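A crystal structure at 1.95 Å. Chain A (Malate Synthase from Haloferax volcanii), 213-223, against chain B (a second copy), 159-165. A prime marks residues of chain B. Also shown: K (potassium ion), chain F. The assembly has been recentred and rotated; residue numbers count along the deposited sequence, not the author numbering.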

ATOM      1  N   ARG A 213      -7.829   1.825   1.504  1.00 29.71           N
ATOM      2  CA  ARG A 213      -8.545   2.850   0.773  1.00 28.48           C
ATOM      3  C   ARG A 213      -7.871   3.110  -0.562  1.00 27.23           C
ATOM      4  O   ARG A 213      -8.573   3.156  -1.571  1.00 29.09           O
ATOM      5  CB  ARG A 213      -8.584   4.125   1.652  1.00 27.86           C
ATOM      6  CG  ARG A 213      -9.500   4.001   2.886  1.00 32.21           C
ATOM      7  CD  ARG A 213      -9.611   5.390   3.573  1.00 39.29           C
ATOM      8  NE  ARG A 213      -8.495   5.571   4.483  1.00 37.49           N
ATOM      9  CZ  ARG A 213      -7.744   6.652   4.657  1.00 37.81           C
ATOM     10  NH1 ARG A 213      -7.957   7.817   4.037  1.00 36.72           N
ATOM     11  NH2 ARG A 213      -6.807   6.561   5.589  1.00 37.19           N
ATOM     12  N   HIS A 214      -6.533   3.118  -0.572  1.00 28.53           N
ATOM     13  CA  HIS A 214      -5.796   3.136  -1.819  1.00 29.11           C
ATOM     14  C   HIS A 214      -6.201   1.995  -2.767  1.00 28.13           C
ATOM     15  O   HIS A 214      -6.534   2.231  -3.941  1.00 26.37           O
ATOM     16  CB  HIS A 214      -4.271   3.121  -1.654  1.00 28.22           C
ATOM     17  CG  HIS A 214      -3.539   3.056  -2.962  1.00 31.20           C
ATOM     18  ND1 HIS A 214      -3.192   4.195  -3.677  1.00 31.77           N
ATOM     19  CD2 HIS A 214      -3.137   2.006  -3.712  1.00 29.75           C
ATOM     20  CE1 HIS A 214      -2.514   3.836  -4.756  1.00 32.83           C
ATOM     21  NE2 HIS A 214      -2.501   2.515  -4.827  1.00 33.69           N
ATOM     22  N   ASN A 215      -6.153   0.776  -2.265  1.00 27.99           N
ATOM     23  CA  ASN A 215      -6.535  -0.406  -3.075  1.00 28.28           C
ATOM     24  C   ASN A 215      -7.983  -0.475  -3.542  1.00 24.45           C
ATOM     25  O   ASN A 215      -8.216  -0.958  -4.651  1.00 27.79           O
ATOM     26  CB  ASN A 215      -6.169  -1.672  -2.298  1.00 29.26           C
ATOM     27  CG  ASN A 215      -4.651  -1.750  -2.029  1.00 31.30           C
ATOM     28  OD1 ASN A 215      -3.834  -0.998  -2.608  1.00 27.10           O
ATOM     29  ND2 ASN A 215      -4.310  -2.483  -0.990  1.00 28.28           N
ATOM     30  N   THR A 216      -8.914   0.094  -2.752  1.00 25.58           N
ATOM     31  CA  THR A 216     -10.340   0.073  -3.125  1.00 27.54           C
ATOM     32  C   THR A 216     -10.548   1.167  -4.181  1.00 27.11           C
ATOM     33  O   THR A 216     -11.150   0.948  -5.201  1.00 28.43           O
ATOM     34  CB  THR A 216     -11.160   0.412  -1.909  1.00 26.43           C
ATOM     35  OG1 THR A 216     -10.819  -0.607  -0.941  1.00 31.23           O
ATOM     36  CG2 THR A 216     -12.714   0.353  -2.315  1.00 24.31           C
ATOM     37  N   SER A 217      -9.878   2.298  -3.998  1.00 27.98           N
ATOM     38  CA  SER A 217      -9.881   3.307  -5.069  1.00 29.69           C
ATOM     39  C   SER A 217      -9.284   2.859  -6.402  1.00 29.18           C
ATOM     40  O   SER A 217      -9.894   3.050  -7.468  1.00 28.63           O
ATOM     41  CB  SER A 217      -9.245   4.613  -4.548  1.00 30.82           C
ATOM     42  OG  SER A 217      -9.135   5.500  -5.691  1.00 34.58           O
ATOM     43  N   ARG A 218      -8.114   2.183  -6.380  1.00 26.80           N
ATOM     44  CA  ARG A 218      -7.500   1.543  -7.532  1.00 26.14           C
ATOM     45  C   ARG A 218      -8.381   0.498  -8.148  1.00 25.67           C
ATOM     46  O   ARG A 218      -8.593   0.481  -9.374  1.00 27.09           O
ATOM     47  CB  ARG A 218      -6.147   0.906  -7.063  1.00 22.55           C
ATOM     48  CG  ARG A 218      -5.508   0.031  -8.124  1.00 29.20           C
ATOM     49  CD  ARG A 218      -4.251  -0.465  -7.423  1.00 27.85           C
ATOM     50  NE  ARG A 218      -4.602  -1.571  -6.534  1.00 27.43           N
ATOM     51  CZ  ARG A 218      -3.751  -2.229  -5.754  1.00 32.70           C
ATOM     52  NH1 ARG A 218      -2.464  -1.914  -5.750  1.00 26.97           N
ATOM     53  NH2 ARG A 218      -4.190  -3.310  -5.124  1.00 28.52           N
ATOM     54  N   GLY A 219      -8.981  -0.323  -7.298  1.00 25.39           N
ATOM     55  CA  GLY A 219      -9.785  -1.412  -7.832  1.00 26.62           C
ATOM     56  C   GLY A 219     -10.983  -0.829  -8.608  1.00 29.53           C
ATOM     57  O   GLY A 219     -11.373  -1.360  -9.662  1.00 25.69           O
ATOM     58  N   ALA A 220     -11.595   0.213  -8.042  1.00 27.95           N
ATOM     59  CA  ALA A 220     -12.732   0.804  -8.740  1.00 27.28           C
ATOM     60  C   ALA A 220     -12.345   1.464 -10.028  1.00 28.40           C
ATOM     61  O   ALA A 220     -13.022   1.301 -11.057  1.00 29.00           O
ATOM     62  CB  ALA A 220     -13.419   1.864  -7.798  1.00 27.07           C
ATOM     63  N   SER A 221     -11.241   2.209 -10.003  1.00 30.86           N
ATOM     64  CA  SER A 221     -10.779   2.783 -11.273  1.00 31.83           C
ATOM     65  C   SER A 221     -10.467   1.722 -12.326  1.00 32.99           C
ATOM     66  O   SER A 221     -10.766   1.866 -13.527  1.00 30.11           O
ATOM     67  CB  SER A 221      -9.606   3.763 -11.005  1.00 29.16           C
ATOM     68  OG  SER A 221     -10.166   4.977 -10.398  1.00 38.59           O
ATOM     69  N   ALA A 222      -9.807   0.639 -11.929  1.00 30.39           N
ATOM     70  CA  ALA A 222      -9.463  -0.378 -12.950  1.00 32.05           C
ATOM     71  C   ALA A 222     -10.684  -1.115 -13.514  1.00 33.98           C
ATOM     72  O   ALA A 222     -10.683  -1.616 -14.654  1.00 34.56           O
ATOM     73  CB  ALA A 222      -8.530  -1.399 -12.274  1.00 33.65           C
ATOM     74  N   ALA A 223     -11.723  -1.285 -12.692  1.00 32.21           N
ATOM     75  CA  ALA A 223     -12.852  -2.132 -13.106  1.00 32.63           C
ATOM     76  C   ALA A 223     -14.103  -1.331 -13.554  1.00 34.44           C
ATOM     77  O   ALA A 223     -15.166  -1.937 -13.799  1.00 34.81           O
ATOM     78  CB  ALA A 223     -13.250  -3.054 -11.947  1.00 33.34           C
TER
HETATM   79  K     K F 602     -10.876   5.966  -7.712  1.00 37.10           K
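Chain B (159-165) SGEAELA

Chain B meets chain A as a short helix laid steeply across a longer one, a small contact that pairs one carboxylate with a histidine and an arginine at one end and packs alanine against leucine at the other. Residues 213-223 of chain A form a helix that begins earlier in the chain, as the run of i to i+4 bonds attests, from Ser217 N to Arg213 O at 2.9 Å through Ala222 N to Arg218 O at 2.8 Å. In chain B, Ser159′ precedes the helix in an extended conformation (phi/psi -147/157), and from Gly160′ onward the torsions are helical (-53/-42 at Gly160′, -58/-47 at Glu163′). Ser159′ is the N-cap: its side chain, with chi1 at 68° (p), accepts from the backbone, Ala162′ N to Ser159′ OG measuring 3.1 Å, so the amide of Ala162′, whose backbone bond from N to Ser159′ O (3.1 Å) is weak, gains the serine hydroxyl as a capping acceptor.

The two axes approach to 8.5 Å with a signed crossing angle of -111°, so the N-to-C directions are somewhat past perpendicular. The two stretches together bury 360 Å². The nearest backbone pairing is Ala222 with Glu161′, whose CA atoms lie 4.8 Å apart. Beside this pair, chain B has Gly160′, which has no side chain; an ideal CB there would point toward chain A and lie 3.2 Å from Arg218 O, a tight approach. The CB of Ala222 points toward chain B and comes within 4.2 Å of Gly160′ C.

Glu163′ provides the polar anchor. Its CB points toward chain A, and chi1 and chi2 are both t (178° and -178°), so the side chain is extended along its length. His214 NE2 donates to Glu163′ OE2 at 2.8 Å with an N-H...acceptor angle of 173°, nearly linear, and the carboxylate oxygen lies at the ring edge, near its plane, where the nitrogen's hydrogen is directed. The His214 CB points sideways, but with chi1 at 177° (t) the ring end comes nearer to chain B. The same oxygen receives a second, longer bond from Arg218, NH1 to Glu163′ OE2 at 3.3 Å and 155°, which is also a salt bridge. Arg218 CD stands 3.2 Å from Glu163′ OE1, so the arginine passes close to the other carboxylate oxygen as well.

Arg218 links the polar and apolar parts. While Glu163′ OE2 lies at the edge of its guanidinium, Leu164′ CD2 lies over one face, 3.5 Å from Arg218 NE. The other leucine methyl reaches Ala222, with Leu164′ CD1 3.7 Å from Ala222 CB, so the two methyls of one side chain touch residues one turn apart on chain A. Glu161′ completes the packing with its aliphatic part, its CG lying 3.9 Å from Ala222 O and 4.1 Å from Ala222 CB.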

ATOM      1  N   SER B 159      -2.193   4.506 -14.730  1.00 30.07           N
ATOM      2  CA  SER B 159      -3.571   4.092 -14.510  1.00 29.96           C
ATOM      3  C   SER B 159      -3.606   2.985 -13.433  1.00 28.63           C
ATOM      4  O   SER B 159      -2.610   2.259 -13.246  1.00 28.45           O
ATOM      5  CB  SER B 159      -4.126   3.504 -15.798  1.00 28.07           C
ATOM      6  OG  SER B 159      -3.611   2.265 -16.279  1.00 30.11           O
ATOM      7  N   GLY B 160      -4.769   2.856 -12.814  1.00 28.21           N
ATOM      8  CA  GLY B 160      -5.074   1.755 -11.921  1.00 30.83           C
ATOM      9  C   GLY B 160      -4.806   0.409 -12.588  1.00 29.02           C
ATOM     10  O   GLY B 160      -4.204  -0.473 -11.965  1.00 28.70           O
ATOM     11  N   GLU B 161      -5.165   0.226 -13.857  1.00 28.42           N
ATOM     12  CA  GLU B 161      -5.019  -1.071 -14.527  1.00 30.33           C
ATOM     13  C   GLU B 161      -3.516  -1.356 -14.664  1.00 29.04           C
ATOM     14  O   GLU B 161      -3.132  -2.521 -14.598  1.00 26.97           O
ATOM     15  CB  GLU B 161      -5.621  -1.112 -15.969  1.00 30.53           C
ATOM     16  CG  GLU B 161      -7.095  -1.044 -16.151  1.00 39.82           C
ATOM     17  CD  GLU B 161      -7.504  -1.182 -17.655  1.00 48.42           C
ATOM     18  OE1 GLU B 161      -7.711  -0.096 -18.246  1.00 44.72           O
ATOM     19  OE2 GLU B 161      -7.558  -2.309 -18.243  1.00 48.37           O
ATOM     20  N   ALA B 162      -2.661  -0.352 -14.966  1.00 27.22           N
ATOM     21  CA  ALA B 162      -1.289  -0.685 -15.260  1.00 26.08           C
ATOM     22  C   ALA B 162      -0.651  -0.990 -13.911  1.00 24.15           C
ATOM     23  O   ALA B 162       0.345  -1.707 -13.890  1.00 28.52           O
ATOM     24  CB  ALA B 162      -0.570   0.575 -15.828  1.00 24.06           C
ATOM     25  N   GLU B 163      -1.058  -0.289 -12.863  1.00 25.44           N
ATOM     26  CA  GLU B 163      -0.498  -0.564 -11.526  1.00 28.91           C
ATOM     27  C   GLU B 163      -0.728  -2.013 -11.140  1.00 28.29           C
ATOM     28  O   GLU B 163       0.194  -2.708 -10.669  1.00 29.41           O
ATOM     29  CB  GLU B 163      -1.126   0.329 -10.436  1.00 29.68           C
ATOM     30  CG  GLU B 163      -0.618   0.063  -9.005  1.00 29.15           C
ATOM     31  CD  GLU B 163      -1.352   0.974  -8.023  1.00 33.34           C
ATOM     32  OE1 GLU B 163      -2.180   1.757  -8.520  1.00 33.65           O
ATOM     33  OE2 GLU B 163      -1.194   0.951  -6.778  1.00 33.11           O
ATOM     34  N   LEU B 164      -1.958  -2.485 -11.331  1.00 28.14           N
ATOM     35  CA  LEU B 164      -2.239  -3.937 -11.097  1.00 27.33           C
ATOM     36  C   LEU B 164      -1.474  -4.868 -12.050  1.00 30.11           C
ATOM     37  O   LEU B 164      -1.027  -5.963 -11.627  1.00 28.89           O
ATOM     38  CB  LEU B 164      -3.751  -4.204 -11.266  1.00 27.67           C
ATOM     39  CG  LEU B 164      -4.602  -3.573 -10.146  1.00 26.52           C
ATOM     40  CD1 LEU B 164      -6.102  -3.590 -10.440  1.00 28.90           C
ATOM     41  CD2 LEU B 164      -4.301  -4.212  -8.791  1.00 26.73           C
ATOM     42  N   ALA B 165      -1.259  -4.409 -13.299  1.00 26.95           N
ATOM     43  CA  ALA B 165      -0.572  -5.288 -14.266  1.00 27.75           C
ATOM     44  C   ALA B 165       0.867  -5.566 -13.826  1.00 29.49           C
ATOM     45  O   ALA B 165       1.475  -6.566 -14.233  1.00 31.25           O
ATOM     46  CB  ALA B 165      -0.525  -4.707 -15.715  1.00 27.87           C
TER